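PDB 4OVD: peptidoglycan glycosyltransferase from Atopobium parvulum, which belongs to the penicillin-binding protein family and joins a dimerisation-domain region to a transpeptidase-type domain within one chain. Local coordinates for residues A[160-165]-A[266-271]; A[225-230]-A[260-265]; A[299-304]-A[367-372]. All coordinates share one frame; numbering follows the deposited sequence.

Contact 1. Residues A[160-165]-A[266-271]; sequences GVQILG and YPLPDF
A trans first torsion (chi1 -165°) and an extended chain carry the Gln162 amide from the short helix 161-164 to the loop that follows strand 260-266. Its NE2 comes within 3.9 Å of Pro269 CD, and its OE1 lies 3.7 Å from Leu268 CD2. Both of these carbons lie on the loop-facing side of the amide, and the glutamine chain crosses each side chain at about a right angle. NE2 lies 3.3 Å from Pro267 O and donates hydrogen bonds to the carbonyls of Ser281 and Ser265. Val161, the residue before, adds an apolar touch: with chi1 at 78° its CG1 meets Pro269 CG at 3.7 Å, the valine and proline running antiparallel alongside each other. The loop reaches this place after a cis peptide bond before Pro267. In chemical terms, the dimerisation-family region meets the transpeptidase-family region here mainly through apolar packing, together with the close approach of NE2 to a carbonyl and without a charged pair between the two segments; the buried amide touches Leu268 and Pro269 on one side and is hydrogen-bonded to neighbouring main chain of the transpeptidase-family region.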
# COMPACT_ATOMS: atom_id res chain seq x y z
N GLY A 160 -9.04 14.56 -1.98
CA GLY A 160 -7.78 14.46 -1.27
C GLY A 160 -7.84 14.92 0.17
O GLY A 160 -6.80 14.91 0.86
N VAL A 161 -9.04 15.25 0.65
CA VAL A 161 -9.13 15.75 2.02
C VAL A 161 -8.80 14.64 3.04
O VAL A 161 -8.38 14.92 4.18
CB VAL A 161 -10.49 16.39 2.30
CG1 VAL A 161 -11.55 15.33 2.54
CG2 VAL A 161 -10.39 17.26 3.53
N GLN A 162 -9.00 13.39 2.66
CA GLN A 162 -8.63 12.28 3.49
C GLN A 162 -7.12 12.31 3.78
O GLN A 162 -6.67 12.01 4.89
CB GLN A 162 -9.04 10.98 2.83
CG GLN A 162 -9.06 9.76 3.74
CD GLN A 162 -9.61 8.57 2.97
OE1 GLN A 162 -9.06 8.22 1.97
NE2 GLN A 162 -10.70 8.00 3.40
N ILE A 163 -6.33 12.67 2.78
CA ILE A 163 -4.87 12.75 2.92
C ILE A 163 -4.57 14.05 3.61
O ILE A 163 -3.78 14.11 4.53
CB ILE A 163 -4.17 12.74 1.53
CG1 ILE A 163 -4.49 11.48 0.72
CG2 ILE A 163 -2.67 12.88 1.63
CD1 ILE A 163 -4.27 10.18 1.44
N LEU A 164 -5.19 15.12 3.16
CA LEU A 164 -4.92 16.42 3.76
C LEU A 164 -5.25 16.51 5.25
O LEU A 164 -4.49 17.07 6.02
CB LEU A 164 -5.68 17.54 3.03
CG LEU A 164 -5.29 17.69 1.58
CD1 LEU A 164 -6.31 18.56 0.79
CD2 LEU A 164 -3.90 18.29 1.54
N GLY A 165 -6.39 15.97 5.63
CA GLY A 165 -6.86 16.04 7.02
C GLY A 165 -7.62 17.32 7.21
O GLY A 165 -7.71 18.14 6.30
N TYR A 266 -12.10 3.90 1.11
CA TYR A 266 -13.52 4.07 1.10
C TYR A 266 -13.95 3.43 2.39
O TYR A 266 -13.53 2.30 2.67
CB TYR A 266 -14.17 3.36 -0.10
CG TYR A 266 -15.66 3.57 -0.19
CD1 TYR A 266 -16.52 2.85 0.60
CD2 TYR A 266 -16.21 4.49 -1.08
CE1 TYR A 266 -17.89 3.06 0.55
CE2 TYR A 266 -17.59 4.69 -1.14
CZ TYR A 266 -18.41 3.99 -0.31
OH TYR A 266 -19.76 4.15 -0.36
N PRO A 267 -14.86 4.10 3.15
CA PRO A 267 -15.51 5.39 2.85
C PRO A 267 -14.63 6.60 2.89
O PRO A 267 -13.67 6.68 3.69
CB PRO A 267 -16.62 5.52 3.94
CG PRO A 267 -16.48 4.36 4.85
CD PRO A 267 -15.55 3.35 4.21
N LEU A 268 -15.02 7.59 2.08
CA LEU A 268 -14.33 8.84 1.96
C LEU A 268 -15.11 9.84 2.76
O LEU A 268 -16.30 9.65 2.99
CB LEU A 268 -14.30 9.30 0.52
CG LEU A 268 -13.36 8.60 -0.45
CD1 LEU A 268 -13.76 8.83 -1.91
CD2 LEU A 268 -11.96 9.12 -0.18
N PRO A 269 -14.45 10.88 3.24
CA PRO A 269 -15.23 11.88 4.00
C PRO A 269 -15.66 13.11 3.19
O PRO A 269 -15.09 13.40 2.14
CB PRO A 269 -14.22 12.38 5.00
CG PRO A 269 -12.95 12.37 4.23
CD PRO A 269 -13.02 11.19 3.28
N ASP A 270 -16.59 13.90 3.74
CA ASP A 270 -17.01 15.16 3.11
C ASP A 270 -17.43 16.20 4.15
O ASP A 270 -17.95 15.84 5.22
CB ASP A 270 -18.18 14.95 2.16
CG ASP A 270 -19.48 14.68 2.88
OD1 ASP A 270 -19.41 14.00 3.93
OD2 ASP A 270 -20.54 15.12 2.38
N PHE A 271 -17.27 17.47 3.79
CA PHE A 271 -17.62 18.59 4.67
C PHE A 271 -16.78 18.47 5.93
O PHE A 271 -15.88 17.63 5.99
CB PHE A 271 -19.12 18.57 5.02
CG PHE A 271 -20.02 18.84 3.85
CD1 PHE A 271 -19.94 18.08 2.69
CD2 PHE A 271 -21.03 19.78 3.94
CE1 PHE A 271 -20.79 18.31 1.61
CE2 PHE A 271 -21.89 20.00 2.88
CZ PHE A 271 -21.77 19.27 1.71

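Contact 2. Residues A[225-230]-A[260-265]; sequences IELQKK and IYAAAS
The first turns of helix 225-242 pack on the edge strand 260-266 of the five-stranded antiparallel sheet that forms the core of the transpeptidase domain, at a classic beta bulge that sets Tyr261 and Ala262 opposite Ala252. Gln228 makes the polar part of the contact. Its chain is bent at chi2 (66°), which turns the amide onto the strand, where it meets both polar backbone atoms of Ala263. The N-H of Ala263 points to Gln228 OE1 at 3.0 Å, in the carbonyl plane of the side chain and on a lone pair. Beside it, Gln228 NE2 donates to Ala263 O over 2.9 Å in a nearly straight bond (165°). The acceptor lies in the plane of the glutamine amide, whereas the donor sits above the plane of the Ala263 carbonyl. The paired bonds fix the rotation of the amide and satisfy backbone groups of an edge strand much as another strand would; NE2 has a second acceptor in Glu232. Ala262 packs beside the amide, its CB 3.4 Å from Gln228 OE1 and 4.1 Å from Leu227 CG. Leu227 also reaches back to the bulge, with CD2 4.0 Å from Tyr261 CB. Segments 225-230 and 262-265 run 30° from parallel, their axes 7.4 Å apart, while helix 542-556 packs on Leu227 through Phe549 and Ala553, and strand 248-253 pairs antiparallel with strand 260-266.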
# COMPACT_ATOMS: atom_id res chain seq x y z
N ILE A 225 -3.11 16.11 -7.77
CA ILE A 225 -4.51 16.27 -7.38
C ILE A 225 -5.50 15.77 -8.37
O ILE A 225 -6.54 15.26 -7.98
CB ILE A 225 -4.80 17.73 -6.98
CG1 ILE A 225 -6.09 17.83 -6.15
CG2 ILE A 225 -4.73 18.64 -8.20
CD1 ILE A 225 -5.99 17.14 -4.82
N GLU A 226 -5.21 15.90 -9.65
CA GLU A 226 -6.14 15.36 -10.66
C GLU A 226 -6.16 13.81 -10.62
O GLU A 226 -7.19 13.17 -10.82
CB GLU A 226 -5.77 15.87 -12.06
CG GLU A 226 -6.99 16.08 -12.92
CD GLU A 226 -7.92 17.16 -12.38
OE1 GLU A 226 -7.45 18.16 -11.76
OE2 GLU A 226 -9.15 17.04 -12.60
N LEU A 227 -5.02 13.20 -10.32
CA LEU A 227 -4.96 11.75 -10.21
C LEU A 227 -5.65 11.30 -8.92
O LEU A 227 -6.21 10.23 -8.81
CB LEU A 227 -3.52 11.29 -10.24
CG LEU A 227 -3.44 9.79 -10.38
CD1 LEU A 227 -4.22 9.37 -11.63
CD2 LEU A 227 -1.97 9.41 -10.45
N GLN A 228 -5.66 12.17 -7.94
CA GLN A 228 -6.30 11.86 -6.68
C GLN A 228 -7.78 11.80 -6.90
O GLN A 228 -8.45 10.95 -6.39
CB GLN A 228 -5.92 12.91 -5.63
CG GLN A 228 -6.57 12.70 -4.30
CD GLN A 228 -6.10 11.45 -3.64
OE1 GLN A 228 -4.97 10.97 -3.89
NE2 GLN A 228 -6.95 10.90 -2.77
N LYS A 229 -8.29 12.68 -7.74
CA LYS A 229 -9.72 12.71 -8.01
C LYS A 229 -10.21 11.46 -8.71
O LYS A 229 -11.29 10.94 -8.45
CB LYS A 229 -10.00 13.95 -8.87
CG LYS A 229 -11.45 14.16 -9.26
CD LYS A 229 -11.51 15.31 -10.26
CE LYS A 229 -12.94 15.62 -10.67
NZ LYS A 229 -13.67 16.09 -9.45
N LYS A 230 -9.44 11.02 -9.69
CA LYS A 230 -9.73 9.78 -10.40
C LYS A 230 -9.64 8.60 -9.44
O LYS A 230 -10.47 7.70 -9.50
CB LYS A 230 -8.73 9.54 -11.51
CG LYS A 230 -8.78 10.55 -12.64
CD LYS A 230 -7.70 10.23 -13.67
CE LYS A 230 -7.67 11.26 -14.76
NZ LYS A 230 -9.00 11.23 -15.41
N ILE A 260 4.12 9.26 -3.20
CA ILE A 260 2.75 8.80 -3.45
C ILE A 260 1.98 9.79 -4.32
O ILE A 260 1.77 10.99 -3.94
CB ILE A 260 2.04 8.54 -2.15
CG1 ILE A 260 2.74 7.39 -1.40
CG2 ILE A 260 0.56 8.16 -2.39
CD1 ILE A 260 2.43 7.36 0.09
N TYR A 261 1.59 9.32 -5.49
CA TYR A 261 0.91 10.17 -6.40
C TYR A 261 -0.54 10.33 -6.06
O TYR A 261 -1.12 11.37 -6.34
CB TYR A 261 0.98 9.66 -7.81
CG TYR A 261 2.34 9.45 -8.35
CD1 TYR A 261 3.19 10.53 -8.60
CD2 TYR A 261 2.73 8.19 -8.76
CE1 TYR A 261 4.45 10.33 -9.13
CE2 TYR A 261 3.97 7.97 -9.33
CZ TYR A 261 4.81 9.04 -9.54
OH TYR A 261 6.02 8.78 -10.10
N ALA A 262 -1.13 9.28 -5.53
CA ALA A 262 -2.54 9.26 -5.12
C ALA A 262 -2.82 8.13 -4.16
O ALA A 262 -2.15 7.12 -4.18
CB ALA A 262 -3.44 9.11 -6.32
N ALA A 263 -3.79 8.32 -3.27
CA ALA A 263 -4.14 7.28 -2.33
C ALA A 263 -5.47 7.56 -1.71
O ALA A 263 -5.79 8.72 -1.33
CB ALA A 263 -3.05 7.17 -1.26
N ALA A 264 -6.28 6.52 -1.56
CA ALA A 264 -7.58 6.70 -0.94
C ALA A 264 -8.15 5.41 -0.39
O ALA A 264 -7.77 4.34 -0.81
CB ALA A 264 -8.55 7.31 -1.95
N SER A 265 -9.02 5.55 0.60
CA SER A 265 -9.76 4.48 1.21
C SER A 265 -11.24 4.87 1.21
O SER A 265 -11.57 6.01 1.34
CB SER A 265 -9.29 4.26 2.67
OG SER A 265 -8.03 3.67 2.64

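Contact 3. Residues A[299-304]-A[367-372]; sequences VITTSI and KRFAEG
Val299 O accepts two bonds within helix 298-307, from Ser303 N and from Ser303 OG at 2.6 Å, and on the same helix Thr301 and Ile304 meet Phe369, Arg368 and Gly372 of helix 366-375. Thr301 OG1, hydrogen-bonded to the carbonyl of Ala409, lies at the edge of the Phe369 ring and in its plane, 3.8 Å from CE1. Phe369 reaches it because CG stands anti to the backbone N (chi1 -178°), which swings the ring toward helix 298-307. The rest of the contact is packing around Ile304, against ring and backbone. Its CD1 comes obliquely to the same ring, 4.2 Å from Phe369 CD1, and rests 3.7 Å from the CA of Gly372. Gly372, without a side chain, lets Ile304 lie directly on its CA. The other branch, CG2, lies 3.7 Å from the carbonyl O of Arg368, so that Ile304 lies against the backbone of the second helix through both branches. The two short helical segments cross at 118° with their axes 9.8 Å apart. Helix 353-364 packs against both, Ile364 touching Thr301 and Ile304 and Glu360 touching Phe369, while helices 418-429 and 458-474 pack on helix 298-307 through Val299 and Ser303.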
# COMPACT_ATOMS: atom_id res chain seq x y z
N VAL A 299 4.85 -13.03 -3.50
CA VAL A 299 6.00 -12.37 -4.12
C VAL A 299 7.15 -12.25 -3.10
O VAL A 299 8.33 -12.32 -3.44
CB VAL A 299 5.52 -11.01 -4.62
CG1 VAL A 299 6.71 -10.11 -4.92
CG2 VAL A 299 4.64 -11.23 -5.86
N ILE A 300 6.77 -12.08 -1.83
CA ILE A 300 7.74 -12.02 -0.73
C ILE A 300 8.35 -13.40 -0.51
O ILE A 300 9.54 -13.58 -0.45
CB ILE A 300 7.05 -11.45 0.54
CG1 ILE A 300 6.76 -9.98 0.21
CG2 ILE A 300 7.94 -11.46 1.72
CD1 ILE A 300 5.69 -9.34 1.01
N THR A 301 7.51 -14.41 -0.40
CA THR A 301 7.98 -15.76 -0.22
C THR A 301 8.91 -16.19 -1.35
O THR A 301 9.95 -16.83 -1.10
CB THR A 301 6.79 -16.69 -0.19
OG1 THR A 301 5.92 -16.23 0.87
CG2 THR A 301 7.27 -18.17 -0.07
N THR A 302 8.55 -15.90 -2.60
CA THR A 302 9.43 -16.35 -3.69
C THR A 302 10.70 -15.53 -3.72
O THR A 302 11.77 -16.06 -4.06
CB THR A 302 8.71 -16.34 -5.04
OG1 THR A 302 8.05 -15.08 -5.17
CG2 THR A 302 7.56 -17.31 -5.05
N SER A 303 10.59 -14.24 -3.46
CA SER A 303 11.80 -13.42 -3.38
C SER A 303 12.82 -13.95 -2.36
O SER A 303 14.02 -14.00 -2.62
CB SER A 303 11.44 -12.01 -2.99
OG SER A 303 10.72 -11.48 -4.06
N ILE A 304 12.35 -14.33 -1.19
CA ILE A 304 13.22 -14.86 -0.17
C ILE A 304 13.97 -16.12 -0.59
O ILE A 304 15.17 -16.22 -0.34
CB ILE A 304 12.41 -15.11 1.12
CG1 ILE A 304 11.95 -13.80 1.71
CG2 ILE A 304 13.26 -15.83 2.16
CD1 ILE A 304 10.89 -14.03 2.81
N LYS A 367 13.59 -20.40 9.64
CA LYS A 367 14.62 -19.42 9.97
C LYS A 367 14.90 -18.44 8.85
O LYS A 367 14.90 -17.23 9.10
CB LYS A 367 15.92 -20.13 10.37
CG LYS A 367 17.06 -19.15 10.65
CD LYS A 367 18.19 -19.85 11.39
CE LYS A 367 19.39 -18.92 11.44
NZ LYS A 367 20.42 -19.55 12.26
N ARG A 368 15.21 -18.94 7.63
CA ARG A 368 15.47 -18.03 6.51
C ARG A 368 14.21 -17.31 6.13
O ARG A 368 14.27 -16.16 5.68
CB ARG A 368 16.11 -18.73 5.29
CG ARG A 368 17.56 -19.12 5.53
CD ARG A 368 18.21 -19.86 4.37
NE ARG A 368 17.55 -21.13 4.10
CZ ARG A 368 18.19 -22.18 3.59
NH1 ARG A 368 19.49 -22.09 3.36
NH2 ARG A 368 17.52 -23.33 3.35
N PHE A 369 13.06 -17.96 6.33
CA PHE A 369 11.80 -17.31 6.02
C PHE A 369 11.59 -16.14 6.94
O PHE A 369 11.35 -15.02 6.50
CB PHE A 369 10.61 -18.26 6.15
CG PHE A 369 9.28 -17.65 5.78
CD1 PHE A 369 8.94 -17.42 4.44
CD2 PHE A 369 8.38 -17.34 6.73
CE1 PHE A 369 7.74 -16.91 4.11
CE2 PHE A 369 7.13 -16.84 6.40
CZ PHE A 369 6.80 -16.65 5.09
N ALA A 370 11.64 -16.39 8.24
CA ALA A 370 11.44 -15.33 9.21
C ALA A 370 12.50 -14.22 9.04
O ALA A 370 12.22 -13.03 9.25
CB ALA A 370 11.45 -15.88 10.61
N GLU A 371 13.73 -14.56 8.66
CA GLU A 371 14.71 -13.49 8.45
C GLU A 371 14.34 -12.65 7.26
O GLU A 371 14.47 -11.43 7.31
CB GLU A 371 16.13 -14.02 8.29
CG GLU A 371 16.70 -14.48 9.63
CD GLU A 371 17.98 -15.27 9.50
OE1 GLU A 371 18.34 -15.67 8.36
OE2 GLU A 371 18.59 -15.54 10.55
N GLY A 372 13.80 -13.27 6.22
CA GLY A 372 13.43 -12.52 5.04
C GLY A 372 12.25 -11.60 5.28
O GLY A 372 12.23 -10.51 4.75

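Overall arrangement
Contacts 1 and 2 adjoin, their centres about 11 Å apart, and share strand 260-266 with its following loop. Contact 2, between 225-230 and 260-265, falls wholly within the chain interval spanned by contact 1, and the two touch where Ile163 packs on Ala263 and Gly160 on Gln228. Contact 1 brings the dimerisation-family region against the loop after the edge strand, while contact 2 sets helix 225-242 on that strand. Contact 3 follows later in sequence and lies on the opposite side of the chain's centre, about 36 Å from contact 1 and about 32 Å from contact 2 between centres. It belongs to the helical part of the transpeptidase domain, so the three sample the domain junction, the sheet edge and the helical packing.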